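Side-chain contacts in MYB21 (Trichomonas vaginalis, PDB 3OSG), which binds promoter DNA through its R2R3 Myb domain, the part present here, and probably acts as a sequence-specific transcription factor in the parasite nucleus: residues A[78-81]-A[85-88]; A[63-68]-A[92-97]. All blocks are in the same frame, centred on the assembly; numbering follows the deposited sequence.

Contact 1 (A[78-81]-A[85-88]); sequences QEYG and AIIA. With nucleotides of chain C.
Ile86 sets its CG2 methyl squarely over the ring of Tyr80, a CH-pi contact in which the methyl carbon lies 3.7 Å from the centroid of the Tyr80 ring and only 4° off the ring normal. A chi1 of -75° puts CG1 of Ile86 next to the backbone N and turns the CG2 branch to the aromatic face. Over the opposite face of the ring lies CG of Glu79, so the phenol is held between an aliphatic carbon of its own helix and one of the next. The more enclosed part lies at the base of the tyrosine and just beyond the helix end. There the buried Ile87 runs antiparallel alongside Tyr80, its CG1 4.0 Å from Tyr80 CB, and its terminal CD1 reaches to 3.3 Å from the carbonyl O of Gly81. Gly81, with positive phi, turns the chain out of the helix and brings that carbonyl to the isoleucine tip. The ring side is looser: Ile86 is exposed to solvent, and on the other face of the ring the exposed Glu79 pairs with Lys76 in a salt bridge. Near the N-terminal end of helix 84-88, the backbone N of Ala85 donates a 2.9 Å hydrogen bond to OP2 of DC5 of chain C, which ties this helix to the DNA backbone. The contact joins the C-terminal end of helix 67-80 to helix 84-88, both within a Myb-like DNA-binding domain, with Ile87 continuing against Leu73, Lys76 and Ile77 of helix 67-80.

Contact 2 (A[63-68]-A[92-97]); sequences TPWTAE and PGRTDI
Arg94 lays its guanidinium flat on the indole of Trp65, a cation-pi stack within a Myb-like domain of the helix-turn-helix class; as in Myb domains generally, the tryptophan packs against the helical core. The two planes are only 3° apart, and Arg94 CZ stands 4.0 Å from the centroid of the five-membered ring of Trp65. Farther along the indole, Arg94 CD packs against the six-membered ring, 3.6 Å from Trp65 CZ2. The arginine chain bends twice, at chi2 and chi3, to fold over the ring in this way. NH1 also pairs with Glu69 in a salt bridge, which helps fix the rotation of the guanidinium. Ile99 of helix 96-109 touches both side chains. Each segment leads into a helix: Thr66 caps helix 67-80 through the backbone N of Glu69, and Thr95 occupies the N-cap of helix 96-109, where its OG1 weakly accepts from Ile97 N and is hydrogen-bonded to Asn54 OD1. The stack is locked in place at the guanidinium edge by Arg94 NH2, which donates to the carbonyl O of Thr63 at 3.0 Å, nearly straight at 167° and within the guanidinium plane.

Contact 1 is nested along the chain inside the loop that contact 2 closes, and their centres lie 14 Å apart. Both use helix 67-80, contact 2 at its start and contact 1 at its end. They meet where helix 84-88 turns toward helix 96-109: Ala88 CB packs 3.6 Å from Asp96 N, and Ala85 N lies 3.6 Å from Asp96 CB. This junction faces the DNA. Besides the phosphate bound in contact 1, Asp96 of contact 2 packs on a phosphate and Ile97 on a thymine base, consistent with helix 96-109 being the recognition helix of the helix-turn-helix.

Contact 1 (A[78-81]-A[85-88])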
loop_
_atom_site.group_PDB
_atom_site.type_symbol
_atom_site.label_atom_id
_atom_site.label_comp_id
_atom_site.label_asym_id
_atom_site.label_seq_id
_atom_site.Cartn_x
_atom_site.Cartn_y
_atom_site.Cartn_z
ATOM N N GLN A 78 -3.041 -20.643 -5.504
ATOM C CA GLN A 78 -2.963 -22.095 -5.622
ATOM C C GLN A 78 -1.526 -22.467 -5.999
ATOM O O GLN A 78 -0.989 -23.464 -5.527
ATOM C CB GLN A 78 -3.950 -22.617 -6.671
ATOM C CG GLN A 78 -5.416 -22.355 -6.350
ATOM C CD GLN A 78 -6.362 -22.934 -7.394
ATOM O OE1 GLN A 78 -6.996 -23.963 -7.168
ATOM N NE2 GLN A 78 -6.454 -22.275 -8.543
ATOM N N GLU A 79 -0.904 -21.646 -6.837
ATOM C CA GLU A 79 0.462 -21.898 -7.275
ATOM C C GLU A 79 1.517 -21.635 -6.183
ATOM O O GLU A 79 2.382 -22.474 -5.940
ATOM C CB GLU A 79 0.781 -21.105 -8.553
ATOM C CG GLU A 79 2.240 -21.208 -9.031
ATOM C CD GLU A 79 2.477 -20.579 -10.410
ATOM O OE1 GLU A 79 1.613 -19.800 -10.878
ATOM O OE2 GLU A 79 3.531 -20.866 -11.030
ATOM N N TYR A 80 1.431 -20.489 -5.511
ATOM C CA TYR A 80 2.510 -20.040 -4.627
ATOM C C TYR A 80 2.194 -20.053 -3.140
ATOM O O TYR A 80 3.083 -19.891 -2.313
ATOM C CB TYR A 80 2.920 -18.620 -4.998
ATOM C CG TYR A 80 3.652 -18.509 -6.308
ATOM C CD1 TYR A 80 4.930 -19.034 -6.463
ATOM C CD2 TYR A 80 3.083 -17.854 -7.383
ATOM C CE1 TYR A 80 5.607 -18.918 -7.653
ATOM C CE2 TYR A 80 3.758 -17.733 -8.581
ATOM C CZ TYR A 80 5.019 -18.272 -8.709
ATOM O OH TYR A 80 5.689 -18.150 -9.906
ATOM N N GLY A 81 0.930 -20.213 -2.785
ATOM C CA GLY A 81 0.557 -20.122 -1.388
ATOM C C GLY A 81 0.637 -18.671 -0.943
ATOM O O GLY A 81 0.585 -17.766 -1.774
ATOM N N ALA A 85 4.421 -11.164 -1.806
ATOM C CA ALA A 85 5.386 -10.364 -2.559
ATOM C C ALA A 85 5.726 -10.998 -3.914
ATOM O O ALA A 85 5.861 -10.306 -4.920
ATOM C CB ALA A 85 6.662 -10.166 -1.741
ATOM N N ILE A 86 5.860 -12.317 -3.934
ATOM C CA ILE A 86 6.032 -13.032 -5.192
ATOM C C ILE A 86 4.811 -12.853 -6.069
ATOM O O ILE A 86 4.922 -12.473 -7.233
ATOM C CB ILE A 86 6.251 -14.525 -4.948
ATOM C CG1 ILE A 86 7.673 -14.751 -4.423
ATOM C CG2 ILE A 86 6.015 -15.317 -6.224
ATOM C CD1 ILE A 86 8.078 -16.219 -4.322
ATOM N N ILE A 87 3.641 -13.112 -5.496
ATOM C CA ILE A 87 2.402 -13.040 -6.239
ATOM C C ILE A 87 2.172 -11.660 -6.827
ATOM O O ILE A 87 1.657 -11.541 -7.939
ATOM C CB ILE A 87 1.210 -13.448 -5.360
ATOM C CG1 ILE A 87 1.302 -14.935 -5.041
ATOM C CG2 ILE A 87 -0.086 -13.167 -6.072
ATOM C CD1 ILE A 87 0.311 -15.400 -4.038
ATOM N N ALA A 88 2.557 -10.620 -6.087
ATOM C CA ALA A 88 2.318 -9.246 -6.517
ATOM C C ALA A 88 3.149 -8.899 -7.752
ATOM O O ALA A 88 2.856 -7.932 -8.468
ATOM C CB ALA A 88 2.623 -8.279 -5.387
ATOM P P DA C 4 9.883 -8.134 -0.560
ATOM O OP1 DA C 4 10.406 -9.246 -1.377
ATOM O OP2 DA C 4 9.076 -7.045 -1.152
ATOM O "O5'" DA C 4 9.051 -8.793 0.640
ATOM C "C5'" DA C 4 9.646 -9.876 1.341
ATOM C "C4'" DA C 4 8.828 -10.176 2.589
ATOM O "O4'" DA C 4 8.944 -9.071 3.514
ATOM C "C3'" DA C 4 7.327 -10.325 2.345
ATOM O "O3'" DA C 4 7.034 -11.695 2.455
ATOM C "C2'" DA C 4 6.665 -9.529 3.465
ATOM C "C1'" DA C 4 7.835 -9.139 4.377
ATOM N N9 DA C 4 7.686 -7.834 5.013
ATOM C C8 DA C 4 7.613 -6.635 4.371
ATOM N N7 DA C 4 7.474 -5.608 5.178
ATOM C C5 DA C 4 7.461 -6.175 6.447
ATOM C C6 DA C 4 7.343 -5.626 7.743
ATOM N N6 DA C 4 7.210 -4.316 8.000
ATOM N N1 DA C 4 7.362 -6.479 8.782
ATOM C C2 DA C 4 7.494 -7.785 8.550
ATOM N N3 DA C 4 7.610 -8.407 7.388
ATOM C C4 DA C 4 7.603 -7.546 6.363
ATOM P P DC C 5 5.608 -12.224 1.959
ATOM O OP1 DC C 5 5.820 -13.609 1.492
ATOM O OP2 DC C 5 5.019 -11.218 1.059
ATOM O "O5'" DC C 5 4.802 -12.200 3.332
ATOM C "C5'" DC C 5 5.231 -13.020 4.382
ATOM C "C4'" DC C 5 4.374 -12.719 5.578
ATOM O "O4'" DC C 5 4.704 -11.391 6.054
ATOM C "C3'" DC C 5 2.862 -12.727 5.311
ATOM O "O3'" DC C 5 2.275 -13.584 6.282
ATOM C "C2'" DC C 5 2.454 -11.270 5.516
ATOM C "C1'" DC C 5 3.505 -10.819 6.531
ATOM N N1 DC C 5 3.683 -9.347 6.595
ATOM C C2 DC C 5 3.802 -8.724 7.828
ATOM O O2 DC C 5 3.744 -9.434 8.827
ATOM N N3 DC C 5 3.973 -7.373 7.874
ATOM C C4 DC C 5 4.013 -6.670 6.740
ATOM N N4 DC C 5 4.176 -5.351 6.803
ATOM C C5 DC C 5 3.905 -7.294 5.467
ATOM C C6 DC C 5 3.734 -8.618 5.443
#

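Contact 2 (A[63-68]-A[92-97])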
loop_
_atom_site.group_PDB
_atom_site.type_symbol
_atom_site.label_atom_id
_atom_site.label_comp_id
_atom_site.label_asym_id
_atom_site.label_seq_id
_atom_site.Cartn_x
_atom_site.Cartn_y
_atom_site.Cartn_z
ATOM N N THR A 63 -7.235 2.020 -9.750
ATOM C CA THR A 63 -8.465 1.494 -10.319
ATOM C C THR A 63 -8.926 0.271 -9.528
ATOM O O THR A 63 -8.108 -0.475 -8.994
ATOM C CB THR A 63 -8.258 1.115 -11.781
ATOM O OG1 THR A 63 -7.327 0.030 -11.867
ATOM C CG2 THR A 63 -7.705 2.302 -12.546
ATOM N N PRO A 64 -10.245 0.072 -9.432
ATOM C CA PRO A 64 -10.777 -1.072 -8.691
ATOM C C PRO A 64 -10.245 -2.374 -9.261
ATOM O O PRO A 64 -9.852 -2.408 -10.426
ATOM C CB PRO A 64 -12.288 -0.971 -8.933
ATOM C CG PRO A 64 -12.523 0.489 -9.180
ATOM C CD PRO A 64 -11.310 0.954 -9.940
ATOM N N TRP A 65 -10.217 -3.413 -8.431
ATOM C CA TRP A 65 -9.846 -4.754 -8.847
ATOM C C TRP A 65 -10.861 -5.284 -9.840
ATOM O O TRP A 65 -12.068 -5.207 -9.609
ATOM C CB TRP A 65 -9.780 -5.687 -7.636
ATOM C CG TRP A 65 -8.475 -5.602 -6.921
ATOM C CD1 TRP A 65 -8.023 -4.561 -6.175
ATOM C CD2 TRP A 65 -7.443 -6.596 -6.894
ATOM N NE1 TRP A 65 -6.769 -4.837 -5.685
ATOM C CE2 TRP A 65 -6.390 -6.081 -6.113
ATOM C CE3 TRP A 65 -7.304 -7.865 -7.459
ATOM C CZ2 TRP A 65 -5.223 -6.792 -5.877
ATOM C CZ3 TRP A 65 -6.146 -8.568 -7.221
ATOM C CH2 TRP A 65 -5.122 -8.033 -6.432
ATOM N N THR A 66 -10.354 -5.811 -10.945
ATOM C CA THR A 66 -11.177 -6.341 -12.012
ATOM C C THR A 66 -11.394 -7.829 -11.761
ATOM O O THR A 66 -10.652 -8.448 -11.006
ATOM C CB THR A 66 -10.461 -6.185 -13.349
ATOM O OG1 THR A 66 -9.400 -7.138 -13.423
ATOM C CG2 THR A 66 -9.878 -4.792 -13.485
ATOM N N ALA A 67 -12.412 -8.407 -12.390
ATOM C CA ALA A 67 -12.690 -9.825 -12.198
ATOM C C ALA A 67 -11.560 -10.703 -12.756
ATOM O O ALA A 67 -11.316 -11.811 -12.269
ATOM C CB ALA A 67 -14.063 -10.199 -12.806
ATOM N N GLU A 68 -10.857 -10.194 -13.763
ATOM C CA GLU A 68 -9.713 -10.902 -14.319
ATOM C C GLU A 68 -8.584 -10.953 -13.294
ATOM O O GLU A 68 -7.944 -11.992 -13.110
ATOM C CB GLU A 68 -9.232 -10.241 -15.620
ATOM C CG GLU A 68 -10.325 -10.077 -16.690
ATOM C CD GLU A 68 -11.332 -8.961 -16.373
ATOM O OE1 GLU A 68 -10.935 -7.950 -15.757
ATOM O OE2 GLU A 68 -12.519 -9.087 -16.749
ATOM N N PRO A 92 0.762 -5.773 -12.115
ATOM C CA PRO A 92 1.268 -4.420 -12.334
ATOM C C PRO A 92 0.400 -3.381 -11.636
ATOM O O PRO A 92 -0.792 -3.280 -11.917
ATOM C CB PRO A 92 1.173 -4.252 -13.857
ATOM C CG PRO A 92 0.297 -5.359 -14.327
ATOM C CD PRO A 92 0.516 -6.479 -13.377
ATOM N N GLY A 93 0.997 -2.614 -10.733
ATOM C CA GLY A 93 0.276 -1.542 -10.085
ATOM C C GLY A 93 -0.265 -1.926 -8.721
ATOM O O GLY A 93 -0.886 -1.101 -8.058
ATOM N N ARG A 94 -0.026 -3.169 -8.306
ATOM C CA ARG A 94 -0.465 -3.653 -7.000
ATOM C C ARG A 94 0.741 -4.167 -6.244
ATOM O O ARG A 94 1.651 -4.721 -6.845
ATOM C CB ARG A 94 -1.461 -4.806 -7.157
ATOM C CG ARG A 94 -2.177 -4.828 -8.496
ATOM C CD ARG A 94 -3.681 -4.688 -8.354
ATOM N NE ARG A 94 -4.087 -3.354 -7.921
ATOM C CZ ARG A 94 -5.229 -2.760 -8.274
ATOM N NH1 ARG A 94 -6.094 -3.366 -9.080
ATOM N NH2 ARG A 94 -5.512 -1.554 -7.816
ATOM N N THR A 95 0.746 -4.018 -4.925
ATOM C CA THR A 95 1.869 -4.501 -4.123
ATOM C C THR A 95 1.378 -5.608 -3.226
ATOM O O THR A 95 0.188 -5.882 -3.185
ATOM C CB THR A 95 2.432 -3.392 -3.227
ATOM O OG1 THR A 95 1.509 -3.130 -2.162
ATOM C CG2 THR A 95 2.636 -2.123 -4.034
ATOM N N ASP A 96 2.287 -6.226 -2.490
ATOM C CA ASP A 96 1.918 -7.307 -1.597
ATOM C C ASP A 96 0.851 -6.884 -0.583
ATOM O O ASP A 96 0.037 -7.695 -0.177
ATOM C CB ASP A 96 3.149 -7.873 -0.887
ATOM C CG ASP A 96 3.859 -6.840 -0.032
ATOM O OD1 ASP A 96 4.475 -7.222 0.982
ATOM O OD2 ASP A 96 3.807 -5.644 -0.372
ATOM N N ILE A 97 0.869 -5.618 -0.182
ATOM C CA ILE A 97 -0.122 -5.093 0.753
ATOM C C ILE A 97 -1.508 -5.251 0.135
ATOM O O ILE A 97 -2.418 -5.775 0.769
ATOM C CB ILE A 97 0.096 -3.583 1.043
ATOM C CG1 ILE A 97 1.312 -3.362 1.952
ATOM C CG2 ILE A 97 -1.179 -2.946 1.601
ATOM C CD1 ILE A 97 1.336 -4.203 3.197
#